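Local coordinates for aminopeptidase N (Francisella tularensis subsp. tularensis, PDB 5DLL), which is a zinc metallopeptidase of the M1 family that releases amino acids from the N-termini of peptides and probably helps degrade intracellular peptides, at residues Y26-T31 with A46-V51; S129-A134 with F270-M275; Y143-D148 with K194-F199; A152-I157 with V187-F192. All blocks are in the same frame, centred on the assembly; numbering follows the deposited sequence.

Contact 1 (Y26-T31 with A46-V51)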
loop_
_atom_site.group_PDB
_atom_site.type_symbol
_atom_site.label_atom_id
_atom_site.label_comp_id
_atom_site.label_asym_id
_atom_site.label_seq_id
_atom_site.Cartn_x
_atom_site.Cartn_y
_atom_site.Cartn_z
ATOM N N TYR A 26 7.146 34.562 -5.535
ATOM C CA TYR A 26 8.281 34.403 -6.450
ATOM C C TYR A 26 8.413 32.945 -6.884
ATOM O O TYR A 26 8.044 32.034 -6.134
ATOM C CB TYR A 26 9.572 34.926 -5.804
ATOM C CG TYR A 26 9.639 36.437 -5.829
ATOM C CD1 TYR A 26 10.188 37.108 -6.918
ATOM C CD2 TYR A 26 9.115 37.199 -4.788
ATOM C CE1 TYR A 26 10.230 38.491 -6.964
ATOM C CE2 TYR A 26 9.152 38.586 -4.828
ATOM C CZ TYR A 26 9.708 39.226 -5.920
ATOM O OH TYR A 26 9.756 40.600 -5.976
ATOM N N LEU A 27 8.916 32.739 -8.102
ATOM C CA LEU A 27 9.034 31.404 -8.697
ATOM C C LEU A 27 10.443 31.125 -9.209
ATOM O O LEU A 27 11.203 32.046 -9.496
ATOM C CB LEU A 27 8.037 31.242 -9.846
ATOM C CG LEU A 27 6.573 31.038 -9.447
ATOM C CD1 LEU A 27 5.663 31.263 -10.648
ATOM C CD2 LEU A 27 6.352 29.655 -8.843
ATOM N N ILE A 28 10.767 29.840 -9.335
ATOM C CA ILE A 28 12.093 29.398 -9.758
ATOM C C ILE A 28 11.979 28.649 -11.078
ATOM O O ILE A 28 11.267 27.649 -11.178
ATOM C CB ILE A 28 12.758 28.495 -8.693
ATOM C CG1 ILE A 28 12.761 29.216 -7.336
ATOM C CG2 ILE A 28 14.172 28.102 -9.126
ATOM C CD1 ILE A 28 13.406 28.446 -6.201
ATOM N N ASP A 29 12.680 29.159 -12.086
ATOM C CA ASP A 29 12.706 28.560 -13.411
ATOM C C ASP A 29 13.771 27.472 -13.488
ATOM O O ASP A 29 13.508 26.380 -14.003
ATOM C CB ASP A 29 12.977 29.635 -14.473
ATOM C CG ASP A 29 11.783 30.561 -14.701
ATOM O OD1 ASP A 29 10.668 30.255 -14.216
ATOM O OD2 ASP A 29 11.961 31.596 -15.386
ATOM N N GLU A 30 14.968 27.782 -12.986
ATOM C CA GLU A 30 16.102 26.860 -13.024
ATOM C C GLU A 30 16.864 26.834 -11.706
ATOM O O GLU A 30 16.899 27.817 -10.974
ATOM C CB GLU A 30 17.074 27.232 -14.145
ATOM C CG GLU A 30 16.424 27.353 -15.511
ATOM C CD GLU A 30 17.340 26.927 -16.637
ATOM O OE1 GLU A 30 18.529 27.293 -16.608
ATOM O OE2 GLU A 30 16.866 26.217 -17.550
ATOM N N THR A 31 17.496 25.698 -11.435
ATOM C CA THR A 31 18.268 25.493 -10.220
ATOM C C THR A 31 19.570 24.783 -10.585
ATOM O O THR A 31 19.548 23.660 -11.089
ATOM C CB THR A 31 17.468 24.636 -9.222
ATOM O OG1 THR A 31 16.221 25.286 -8.929
ATOM C CG2 THR A 31 18.255 24.415 -7.935
ATOM N N ALA A 46 24.649 27.089 -5.000
ATOM C CA ALA A 46 23.369 26.994 -5.707
ATOM C C ALA A 46 23.002 28.300 -6.395
ATOM O O ALA A 46 22.912 29.344 -5.747
ATOM C CB ALA A 46 22.257 26.581 -4.755
ATOM N N ASN A 47 22.781 28.225 -7.707
ATOM C CA ASN A 47 22.337 29.366 -8.493
ATOM C C ASN A 47 20.861 29.229 -8.810
ATOM O O ASN A 47 20.470 28.387 -9.614
ATOM C CB ASN A 47 23.128 29.468 -9.793
ATOM C CG ASN A 47 24.474 30.121 -9.605
ATOM O OD1 ASN A 47 24.755 31.153 -10.204
ATOM N ND2 ASN A 47 25.318 29.522 -8.775
ATOM N N LEU A 48 20.051 30.066 -8.174
ATOM C CA LEU A 48 18.604 30.035 -8.331
ATOM C C LEU A 48 18.197 31.153 -9.267
ATOM O O LEU A 48 18.434 32.326 -8.969
ATOM C CB LEU A 48 17.914 30.229 -6.973
ATOM C CG LEU A 48 17.748 28.993 -6.086
ATOM C CD1 LEU A 48 18.983 28.108 -6.100
ATOM C CD2 LEU A 48 17.398 29.409 -4.665
ATOM N N TYR A 49 17.590 30.791 -10.394
ATOM C CA TYR A 49 17.119 31.775 -11.368
ATOM C C TYR A 49 15.644 32.032 -11.124
ATOM O O TYR A 49 14.786 31.253 -11.518
ATOM C CB TYR A 49 17.418 31.315 -12.790
ATOM C CG TYR A 49 18.908 31.198 -13.020
ATOM C CD1 TYR A 49 19.655 32.294 -13.425
ATOM C CD2 TYR A 49 19.575 30.005 -12.786
ATOM C CE1 TYR A 49 21.023 32.195 -13.615
ATOM C CE2 TYR A 49 20.940 29.901 -12.970
ATOM C CZ TYR A 49 21.656 30.997 -13.386
ATOM O OH TYR A 49 23.011 30.883 -13.571
ATOM N N ILE A 50 15.383 33.150 -10.454
ATOM C CA ILE A 50 14.101 33.434 -9.829
ATOM C C ILE A 50 13.375 34.555 -10.567
ATOM O O ILE A 50 14.003 35.477 -11.094
ATOM C CB ILE A 50 14.323 33.843 -8.354
ATOM C CG1 ILE A 50 15.049 32.723 -7.594
ATOM C CG2 ILE A 50 13.007 34.186 -7.670
ATOM C CD1 ILE A 50 15.714 33.183 -6.316
ATOM N N VAL A 51 12.047 34.474 -10.587
ATOM C CA VAL A 51 11.216 35.483 -11.238
ATOM C C VAL A 51 9.954 35.773 -10.416
ATOM O O VAL A 51 9.395 34.882 -9.779
ATOM C CB VAL A 51 10.846 35.053 -12.676
ATOM C CG1 VAL A 51 9.860 33.891 -12.672
ATOM C CG2 VAL A 51 10.297 36.234 -13.464
#
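Strands 26-36 and 42-52 form a beta hairpin in the large mixed sheet of the N-terminal domain, and here their antiparallel backbones are joined by four hydrogen bonds. Leu27 and Val51 bond reciprocally, each N to the other's O at 2.8 Å. At the corner at Asp29 the backbone bonding continues through Asp29 N to Tyr49 O at 3.0 Å and Tyr49 N to Glu30 O.

Ile50 shares the buried face with Ile28, Thr31 and Leu48. Its CB lies 3.8 Å from Leu27 O; CG2, anti to the backbone N, leans over the same oxygen and meets Tyr26 CB at 4.0 Å. On the other branch Ile50 CG1 lies 4.2 Å from Ile28 CG1, the two chains running side by side. The tip, Ile50 CD1, rests 3.7 Å from Leu48 CB on its own strand. Beta-branched isoleucine suits this place, filling both directions at once. Thr31 CG2 packs on Leu48 CD1, while its OG1 bonds Tyr143 OH.

Leu27, Glu30, Tyr49 and Val51 line the partly exposed face. Backbone N-H and C=O groups thus set the register, while aliphatic branches close the opposite face.

Contact 2 (S129-A134 with F270-M275)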
loop_
_atom_site.group_PDB
_atom_site.type_symbol
_atom_site.label_atom_id
_atom_site.label_comp_id
_atom_site.label_asym_id
_atom_site.label_seq_id
_atom_site.Cartn_x
_atom_site.Cartn_y
_atom_site.Cartn_z
ATOM N N SER A 129 23.335 9.816 0.697
ATOM C CA SER A 129 21.991 9.532 0.218
ATOM C C SER A 129 21.070 10.624 0.737
ATOM O O SER A 129 21.343 11.216 1.773
ATOM C CB SER A 129 21.538 8.151 0.712
ATOM O OG SER A 129 20.125 8.034 0.706
ATOM N N THR A 130 19.982 10.884 0.020
ATOM C CA THR A 130 19.053 11.943 0.400
ATOM C C THR A 130 17.657 11.410 0.665
ATOM O O THR A 130 17.368 10.230 0.461
ATOM C CB THR A 130 18.925 13.007 -0.708
ATOM O OG1 THR A 130 18.344 12.404 -1.870
ATOM C CG2 THR A 130 20.277 13.598 -1.055
ATOM N N GLN A 131 16.807 12.314 1.134
ATOM C CA GLN A 131 15.374 12.093 1.231
ATOM C C GLN A 131 14.751 13.470 1.391
ATOM O O GLN A 131 15.008 14.154 2.383
ATOM C CB GLN A 131 15.036 11.204 2.428
ATOM C CG GLN A 131 13.555 11.120 2.758
ATOM C CD GLN A 131 12.728 10.590 1.604
ATOM O OE1 GLN A 131 13.147 9.674 0.893
ATOM N NE2 GLN A 131 11.544 11.161 1.416
ATOM N N CYS A 132 13.953 13.886 0.414
ATOM C CA CYS A 132 13.457 15.255 0.378
ATOM C C CYS A 132 11.939 15.407 0.520
ATOM O O CYS A 132 11.467 16.515 0.758
ATOM C CB CYS A 132 13.961 15.948 -0.886
ATOM S SG CYS A 132 15.768 16.081 -0.941
ATOM N N GLU A 133 11.168 14.332 0.386
ATOM C CA GLU A 133 9.735 14.415 0.686
ATOM C C GLU A 133 9.557 14.267 2.194
ATOM O O GLU A 133 10.129 13.348 2.770
ATOM C CB GLU A 133 8.935 13.331 -0.040
ATOM C CG GLU A 133 7.426 13.421 0.193
ATOM C CD GLU A 133 6.619 12.450 -0.652
ATOM O OE1 GLU A 133 7.151 11.385 -1.022
ATOM O OE2 GLU A 133 5.443 12.748 -0.942
ATOM N N ALA A 134 8.787 15.142 2.849
ATOM C CA ALA A 134 8.069 16.265 2.228
ATOM C C ALA A 134 8.917 17.540 2.115
ATOM O O ALA A 134 8.871 18.228 1.095
ATOM C CB ALA A 134 6.802 16.563 3.016
ATOM N N PHE A 270 16.357 1.819 4.547
ATOM C CA PHE A 270 15.882 3.082 3.973
ATOM C C PHE A 270 14.493 3.414 4.515
ATOM O O PHE A 270 13.522 2.709 4.243
ATOM C CB PHE A 270 15.865 3.027 2.441
ATOM C CG PHE A 270 15.402 4.309 1.790
ATOM C CD1 PHE A 270 16.173 5.463 1.868
ATOM C CD2 PHE A 270 14.196 4.362 1.096
ATOM C CE1 PHE A 270 15.753 6.643 1.272
ATOM C CE2 PHE A 270 13.770 5.539 0.500
ATOM C CZ PHE A 270 14.547 6.680 0.590
ATOM N N ASN A 271 14.418 4.506 5.268
ATOM C CA ASN A 271 13.235 4.869 6.053
ATOM C C ASN A 271 11.927 4.914 5.258
ATOM O O ASN A 271 10.941 4.291 5.651
ATOM C CB ASN A 271 13.462 6.224 6.742
ATOM C CG ASN A 271 12.529 6.448 7.917
ATOM O OD1 ASN A 271 11.602 7.256 7.844
ATOM N ND2 ASN A 271 12.769 5.727 9.011
ATOM N N ALA A 272 11.921 5.637 4.142
ATOM C CA ALA A 272 10.692 5.815 3.361
ATOM C C ALA A 272 10.151 4.505 2.773
ATOM O O ALA A 272 8.970 4.425 2.431
ATOM C CB ALA A 272 10.900 6.845 2.257
ATOM N N GLY A 273 11.011 3.491 2.655
ATOM C CA GLY A 273 10.628 2.194 2.093
ATOM C C GLY A 273 10.857 2.210 0.597
ATOM O O GLY A 273 11.585 1.374 0.055
ATOM N N ALA A 274 10.226 3.177 -0.066
ATOM C CA ALA A 274 10.462 3.451 -1.474
ATOM C C ALA A 274 10.182 4.924 -1.750
ATOM O O ALA A 274 9.319 5.521 -1.107
ATOM C CB ALA A 274 9.571 2.568 -2.332
ATOM N N MET A 275 10.913 5.516 -2.692
ATOM C CA MET A 275 10.711 6.929 -3.016
ATOM C C MET A 275 10.852 7.187 -4.509
ATOM O O MET A 275 11.771 6.680 -5.146
ATOM C CB MET A 275 11.681 7.817 -2.222
ATOM C CG MET A 275 11.521 9.316 -2.480
ATOM S SD MET A 275 9.923 10.004 -1.977
ATOM C CE MET A 275 9.711 11.326 -3.174
#
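Gln131 NE2 is the best-held polar atom, gripped by one good hydrogen bond: it donates to Glu133 O at 2.9 Å with an angle of 160° at the hydrogen. The acceptor lies in the amide plane and offers a lone pair, so the bond fixes the rotation of the amide. The chain starts with CG anti to the backbone N and bends at chi2 (59°), which carries the amide toward segment 270-275. A glutamine suits the place because one end of its amide can tie back to its own loop while the other faces the neighbour. Gln131 OE1 lies 3.3 Å from Phe270 CZ, approaching the ring obliquely, with amide and ring planes 57° apart. The same oxygen is 3.9 Å from Ala272 CB and 3.8 Å from Met275 CG.

Residues 273-275 begin the GXMEN signature of M1 aminopeptidases, which in relatives helps hold the free amino end of the substrate, and probably does so here. Its first residue, Gly273, is also the last of a type I turn that begins at Phe270, closed by Gly273 N to Phe270 O at 3.1 Å. Gly273 has a positive phi at which a CB would collide with the preceding carbonyl. Met275 then sends its flexible thioether across to Glu133, where SD lies 3.2 Å from Glu133 OE1 and CE lies 3.8 Å from Glu133 CB. Glu133, extended from the backbone, has its side chain about 6 Å from the bound zinc ion and close to the zinc ligands Glu332 and His313; its OE2 forms a long, weak ion pair with Lys331.

Contact 3 (Y143-D148 with K194-F199)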
loop_
_atom_site.group_PDB
_atom_site.type_symbol
_atom_site.label_atom_id
_atom_site.label_comp_id
_atom_site.label_asym_id
_atom_site.label_seq_id
_atom_site.Cartn_x
_atom_site.Cartn_y
_atom_site.Cartn_z
ATOM N N TYR A 143 15.919 27.260 -0.261
ATOM C CA TYR A 143 15.010 27.058 -1.388
ATOM C C TYR A 143 13.575 27.467 -1.027
ATOM O O TYR A 143 13.269 27.725 0.139
ATOM C CB TYR A 143 15.038 25.579 -1.788
ATOM C CG TYR A 143 14.708 25.330 -3.241
ATOM C CD1 TYR A 143 15.621 25.657 -4.242
ATOM C CD2 TYR A 143 13.490 24.768 -3.619
ATOM C CE1 TYR A 143 15.329 25.436 -5.575
ATOM C CE2 TYR A 143 13.191 24.546 -4.953
ATOM C CZ TYR A 143 14.117 24.880 -5.924
ATOM O OH TYR A 143 13.838 24.670 -7.252
ATOM N N LEU A 144 12.704 27.541 -2.033
ATOM C CA LEU A 144 11.257 27.595 -1.798
ATOM C C LEU A 144 10.742 26.156 -1.725
ATOM O O LEU A 144 10.234 25.605 -2.707
ATOM C CB LEU A 144 10.541 28.380 -2.897
ATOM C CG LEU A 144 10.728 29.899 -2.862
ATOM C CD1 LEU A 144 10.272 30.512 -4.179
ATOM C CD2 LEU A 144 9.990 30.531 -1.688
ATOM N N ASP A 145 10.888 25.556 -0.547
ATOM C CA ASP A 145 10.664 24.130 -0.359
ATOM C C ASP A 145 9.165 23.814 -0.264
ATOM O O ASP A 145 8.640 23.437 0.792
ATOM C CB ASP A 145 11.434 23.655 0.876
ATOM C CG ASP A 145 11.422 22.152 1.040
ATOM O OD1 ASP A 145 10.765 21.449 0.241
ATOM O OD2 ASP A 145 12.074 21.672 1.986
ATOM N N ARG A 146 8.495 23.966 -1.402
ATOM C CA ARG A 146 7.064 23.714 -1.529
ATOM C C ARG A 146 6.820 23.159 -2.928
ATOM O O ARG A 146 7.511 23.541 -3.879
ATOM C CB ARG A 146 6.253 24.996 -1.303
ATOM C CG ARG A 146 6.671 26.163 -2.183
ATOM C CD ARG A 146 6.035 27.464 -1.732
ATOM N NE ARG A 146 4.605 27.531 -2.028
ATOM C CZ ARG A 146 3.807 28.542 -1.676
ATOM N NH1 ARG A 146 4.285 29.580 -0.998
ATOM N NH2 ARG A 146 2.517 28.511 -1.992
ATOM N N PRO A 147 5.832 22.257 -3.062
ATOM C CA PRO A 147 5.686 21.509 -4.305
ATOM C C PRO A 147 5.145 22.305 -5.504
ATOM O O PRO A 147 5.277 21.844 -6.634
ATOM C CB PRO A 147 4.732 20.378 -3.913
ATOM C CG PRO A 147 3.902 20.942 -2.814
ATOM C CD PRO A 147 4.794 21.899 -2.074
ATOM N N ASP A 148 4.546 23.475 -5.273
ATOM C CA ASP A 148 4.035 24.301 -6.381
ATOM C C ASP A 148 5.110 25.185 -7.014
ATOM O O ASP A 148 4.820 25.959 -7.928
ATOM C CB ASP A 148 2.802 25.131 -5.971
ATOM C CG ASP A 148 3.078 26.099 -4.838
ATOM O OD1 ASP A 148 4.003 25.848 -4.042
ATOM O OD2 ASP A 148 2.356 27.113 -4.732
ATOM N N LYS A 194 10.528 20.202 -11.997
ATOM C CA LYS A 194 10.056 19.370 -10.893
ATOM C C LYS A 194 10.160 20.101 -9.564
ATOM O O LYS A 194 11.012 20.979 -9.406
ATOM C CB LYS A 194 10.848 18.060 -10.816
ATOM C CG LYS A 194 12.306 18.191 -10.391
ATOM C CD LYS A 194 12.915 16.814 -10.159
ATOM C CE LYS A 194 14.359 16.881 -9.680
ATOM N NZ LYS A 194 15.331 16.975 -10.807
ATOM N N PRO A 195 9.297 19.737 -8.598
ATOM C CA PRO A 195 9.446 20.266 -7.244
ATOM C C PRO A 195 10.640 19.620 -6.537
ATOM O O PRO A 195 11.054 18.522 -6.901
ATOM C CB PRO A 195 8.125 19.891 -6.572
ATOM C CG PRO A 195 7.650 18.685 -7.303
ATOM C CD PRO A 195 8.164 18.795 -8.709
ATOM N N CYS A 196 11.191 20.295 -5.536
ATOM C CA CYS A 196 12.426 19.835 -4.908
ATOM C C CYS A 196 12.294 18.528 -4.114
ATOM O O CYS A 196 13.299 17.856 -3.896
ATOM C CB CYS A 196 13.028 20.935 -4.022
ATOM S SG CYS A 196 11.923 21.635 -2.774
ATOM N N TYR A 197 11.082 18.150 -3.701
ATOM C CA TYR A 197 10.898 16.918 -2.919
ATOM C C TYR A 197 11.260 15.660 -3.717
ATOM O O TYR A 197 11.467 14.586 -3.139
ATOM C CB TYR A 197 9.473 16.825 -2.342
ATOM C CG TYR A 197 8.392 16.366 -3.305
ATOM C CD1 TYR A 197 8.176 15.008 -3.543
ATOM C CD2 TYR A 197 7.566 17.283 -3.952
ATOM C CE1 TYR A 197 7.184 14.577 -4.417
ATOM C CE2 TYR A 197 6.569 16.861 -4.825
ATOM C CZ TYR A 197 6.384 15.505 -5.057
ATOM O OH TYR A 197 5.405 15.073 -5.925
ATOM N N LEU A 198 11.342 15.806 -5.038
ATOM C CA LEU A 198 11.778 14.733 -5.935
ATOM C C LEU A 198 13.257 14.805 -6.283
ATOM O O LEU A 198 13.738 14.016 -7.104
ATOM C CB LEU A 198 10.981 14.785 -7.235
ATOM C CG LEU A 198 9.484 14.624 -7.050
ATOM C CD1 LEU A 198 8.795 15.022 -8.335
ATOM C CD2 LEU A 198 9.141 13.200 -6.641
ATOM N N PHE A 199 13.978 15.743 -5.685
ATOM C CA PHE A 199 15.414 15.812 -5.889
ATOM C C PHE A 199 16.074 14.671 -5.118
ATOM O O PHE A 199 15.672 14.362 -3.988
ATOM C CB PHE A 199 15.991 17.161 -5.438
ATOM C CG PHE A 199 17.485 17.162 -5.361
ATOM C CD1 PHE A 199 18.132 16.759 -4.198
ATOM C CD2 PHE A 199 18.247 17.509 -6.460
ATOM C CE1 PHE A 199 19.512 16.720 -4.131
ATOM C CE2 PHE A 199 19.631 17.474 -6.397
ATOM C CZ PHE A 199 20.263 17.080 -5.234
#
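An inverse gamma turn centred on Asp145 faces a 3-10 segment at residues 196-198, and the two meet inside the N-terminal domain around a Cys sulfur-aromatic contact. The turn is closed by Arg146 N to Leu144 O at 2.7 Å. Asp145 has CG anti to the backbone N (chi1 -172°), which brings OD1 to 3.2 Å from Cys196 SG. The carboxylate's other oxygen, OD2, forms a salt bridge with Arg138, which would balance the buried charge.

The short side chain of Cys196 puts its polarisable sulfur between the Asp145 carboxylate and the Tyr143 ring. SG, placed between the backbone N and carbonyl carbon, sits 4.6 Å from the centroid of the Tyr143 ring, obliquely, with Tyr143 CD2 the closest ring atom. The Tyr143 hydroxyl is held by Thr31.

Farther along, Pro195 CB lies 3.5 Å from the carbonyl oxygen Pro147 O, and the two proline rings meet CB to CB at 4.3 Å. Tyr197 hydrogen-bonds through OH to Thr321; its side chain is about 6 Å from that of zinc ligand His313. On the partly exposed side Arg146 NE bridges Asp148 OD1 at 2.7 Å. Pro147 CB meets the Tyr197 ring obliquely, 4.1 Å from CE2.

Contact 4 (A152-I157 with V187-F192)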
loop_
_atom_site.group_PDB
_atom_site.type_symbol
_atom_site.label_atom_id
_atom_site.label_comp_id
_atom_site.label_asym_id
_atom_site.label_seq_id
_atom_site.Cartn_x
_atom_site.Cartn_y
_atom_site.Cartn_z
ATOM N N ALA A 152 13.877 23.503 -13.392
ATOM C CA ALA A 152 14.790 22.653 -14.152
ATOM C C ALA A 152 16.142 22.556 -13.438
ATOM O O ALA A 152 16.798 23.570 -13.201
ATOM C CB ALA A 152 14.967 23.201 -15.557
ATOM N N PHE A 153 16.549 21.332 -13.106
ATOM C CA PHE A 153 17.738 21.092 -12.280
ATOM C C PHE A 153 18.966 20.664 -13.084
ATOM O O PHE A 153 18.920 19.662 -13.795
ATOM C CB PHE A 153 17.449 20.001 -11.240
ATOM C CG PHE A 153 16.745 20.497 -10.008
ATOM C CD1 PHE A 153 15.382 20.752 -10.026
ATOM C CD2 PHE A 153 17.441 20.681 -8.821
ATOM C CE1 PHE A 153 14.724 21.192 -8.889
ATOM C CE2 PHE A 153 16.787 21.120 -7.680
ATOM C CZ PHE A 153 15.429 21.377 -7.712
ATOM N N THR A 154 20.054 21.421 -12.954
ATOM C CA THR A 154 21.384 20.959 -13.355
ATOM C C THR A 154 22.180 20.771 -12.080
ATOM O O THR A 154 22.155 21.633 -11.208
ATOM C CB THR A 154 22.122 21.984 -14.234
ATOM O OG1 THR A 154 21.262 22.415 -15.297
ATOM C CG2 THR A 154 23.406 21.377 -14.810
ATOM N N VAL A 155 22.888 19.651 -11.973
ATOM C CA VAL A 155 23.527 19.260 -10.717
ATOM C C VAL A 155 24.922 18.686 -10.964
ATOM O O VAL A 155 25.045 17.633 -11.577
ATOM C CB VAL A 155 22.672 18.191 -9.978
ATOM C CG1 VAL A 155 23.368 17.702 -8.710
ATOM C CG2 VAL A 155 21.277 18.725 -9.663
ATOM N N LYS A 156 25.962 19.370 -10.486
ATOM C CA LYS A 156 27.322 18.812 -10.494
ATOM C C LYS A 156 27.624 18.160 -9.146
ATOM O O LYS A 156 27.161 18.636 -8.113
ATOM C CB LYS A 156 28.371 19.891 -10.802
ATOM C CG LYS A 156 29.771 19.328 -11.043
ATOM C CD LYS A 156 30.833 20.410 -11.153
ATOM C CE LYS A 156 30.632 21.313 -12.363
ATOM N NZ LYS A 156 31.850 22.121 -12.649
ATOM N N ILE A 157 28.399 17.075 -9.162
ATOM C CA ILE A 157 28.820 16.388 -7.935
ATOM C C ILE A 157 30.326 16.143 -7.965
ATOM O O ILE A 157 30.823 15.488 -8.876
ATOM C CB ILE A 157 28.110 15.023 -7.763
ATOM C CG1 ILE A 157 26.587 15.187 -7.808
ATOM C CG2 ILE A 157 28.527 14.359 -6.454
ATOM C CD1 ILE A 157 25.830 13.877 -7.759
ATOM N N VAL A 187 28.040 15.595 -14.017
ATOM C CA VAL A 187 26.979 16.581 -14.143
ATOM C C VAL A 187 25.712 15.877 -14.618
ATOM O O VAL A 187 25.728 15.179 -15.633
ATOM C CB VAL A 187 27.361 17.708 -15.121
ATOM C CG1 VAL A 187 26.337 18.838 -15.062
ATOM C CG2 VAL A 187 28.752 18.238 -14.802
ATOM N N TRP A 188 24.626 16.061 -13.870
ATOM C CA TRP A 188 23.343 15.442 -14.172
ATOM C C TRP A 188 22.308 16.515 -14.476
ATOM O O TRP A 188 21.937 17.294 -13.595
ATOM C CB TRP A 188 22.873 14.606 -12.983
ATOM C CG TRP A 188 23.732 13.417 -12.714
ATOM C CD1 TRP A 188 24.850 13.368 -11.932
ATOM C CD2 TRP A 188 23.541 12.097 -13.227
ATOM N NE1 TRP A 188 25.370 12.096 -11.932
ATOM C CE2 TRP A 188 24.585 11.297 -12.720
ATOM C CE3 TRP A 188 22.592 11.516 -14.071
ATOM C CZ2 TRP A 188 24.703 9.943 -13.025
ATOM C CZ3 TRP A 188 22.709 10.173 -14.376
ATOM C CH2 TRP A 188 23.757 9.399 -13.853
ATOM N N LYS A 189 21.845 16.552 -15.720
ATOM C CA LYS A 189 20.805 17.492 -16.132
ATOM C C LYS A 189 19.451 16.798 -16.212
ATOM O O LYS A 189 19.341 15.700 -16.750
ATOM C CB LYS A 189 21.157 18.117 -17.486
ATOM C CG LYS A 189 20.131 19.115 -17.998
ATOM C CD LYS A 189 20.731 20.051 -19.037
ATOM C CE LYS A 189 19.656 20.791 -19.818
ATOM N NZ LYS A 189 18.672 21.477 -18.932
ATOM N N ASP A 190 18.430 17.447 -15.662
ATOM C CA ASP A 190 17.046 16.986 -15.749
ATOM C C ASP A 190 16.219 18.139 -16.333
ATOM O O ASP A 190 15.873 19.082 -15.618
ATOM C CB ASP A 190 16.524 16.582 -14.363
ATOM C CG ASP A 190 15.103 16.024 -14.397
ATOM O OD1 ASP A 190 14.399 16.182 -15.414
ATOM O OD2 ASP A 190 14.683 15.425 -13.388
ATOM N N PRO A 191 15.901 18.060 -17.636
ATOM C CA PRO A 191 15.294 19.181 -18.360
ATOM C C PRO A 191 13.852 19.505 -17.995
ATOM O O PRO A 191 13.374 20.581 -18.358
ATOM C CB PRO A 191 15.369 18.736 -19.826
ATOM C CG PRO A 191 15.392 17.252 -19.778
ATOM C CD PRO A 191 16.086 16.878 -18.501
ATOM N N PHE A 192 13.167 18.601 -17.297
ATOM C CA PHE A 192 11.755 18.802 -16.961
ATOM C C PHE A 192 11.620 19.423 -15.583
ATOM O O PHE A 192 12.223 18.945 -14.619
ATOM C CB PHE A 192 10.974 17.480 -17.023
ATOM C CG PHE A 192 11.200 16.704 -18.294
ATOM C CD1 PHE A 192 10.554 17.066 -19.470
ATOM C CD2 PHE A 192 12.081 15.625 -18.320
ATOM C CE1 PHE A 192 10.775 16.362 -20.643
ATOM C CE2 PHE A 192 12.305 14.922 -19.490
ATOM C CZ PHE A 192 11.650 15.288 -20.652
#
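Neighbouring antiparallel strands, 150-160 and 183-191, run almost exactly opposed (169°) in the large mixed sheet of the N-terminal domain. Val155 and Trp188 make a hydrogen-bonded pair. Trp188 N gives a nearly straight bond to Val155 O at 2.8 Å, whereas the return bond from Val155 N to Trp188 O, 3.0 Å long, comes from above the carbonyl plane. At Phe153 and Asp190 the pairing is uneven: Asp190 N to Phe153 O is sound at 2.9 Å and nearly along the C=O axis, but Phe153 N to Asp190 O is weak.

Thr154, Lys156, Val187 and Lys189 share the partly exposed face. Val187 spreads its methyls between two neighbours, CG1 lying 3.9 Å from Thr154 CG2 and CG2 lying 4.0 Å from Lys156 CG. These residues suit a half-covered surface: beta-branched ones stiffen the strand, and the stem of Lys156 packs while its amine end leads away.

The other face, with Phe153, Val155, Trp188 and Asp190, is buried. Ile157 reaches over so that its CD1 lies 4.3 Å from Trp188 CD1, obliquely to the ring. Trp188 NE1 bonds the carbonyl of Ile167, so the one polar atom of the ring is satisfied. Asp190 has CG anti to the backbone N (chi1 -177°); OD1 receives a weak bond from Phe192 N at the corner at Phe192, and OD2 forms a salt bridge with Lys194. The chemistry implies a backbone-driven pairing in which buried polar ends are met mainly by partners beyond the two segments, which probably lets a carboxylate share a face with large apolar groups.

How the contacts relate
Contacts 1 and 4 are backbone-bonded strand pairs, partly buried, in one mixed sheet. They adjoin through strands 26-36 and 150-160, where Thr31 exchanges backbone bonds with Ala152 and Thr154. Contacts 2 and 3 are more fully buried and depend instead on side chains: sulfur, rings, prolines and carboxylates. Contact 3 mediates between the groups, since its Tyr143 packs on Ile28 and Phe153 while its 3-10 segment touches Cys132 and Met275 of contact 2. Contact 2 alone joins the N-terminal domain to the peptidase domain, and it lies closest to zinc. Chemistry thus shifts from regular backbone bonding in the sheet to irregular segments whose side chains approach the metal site.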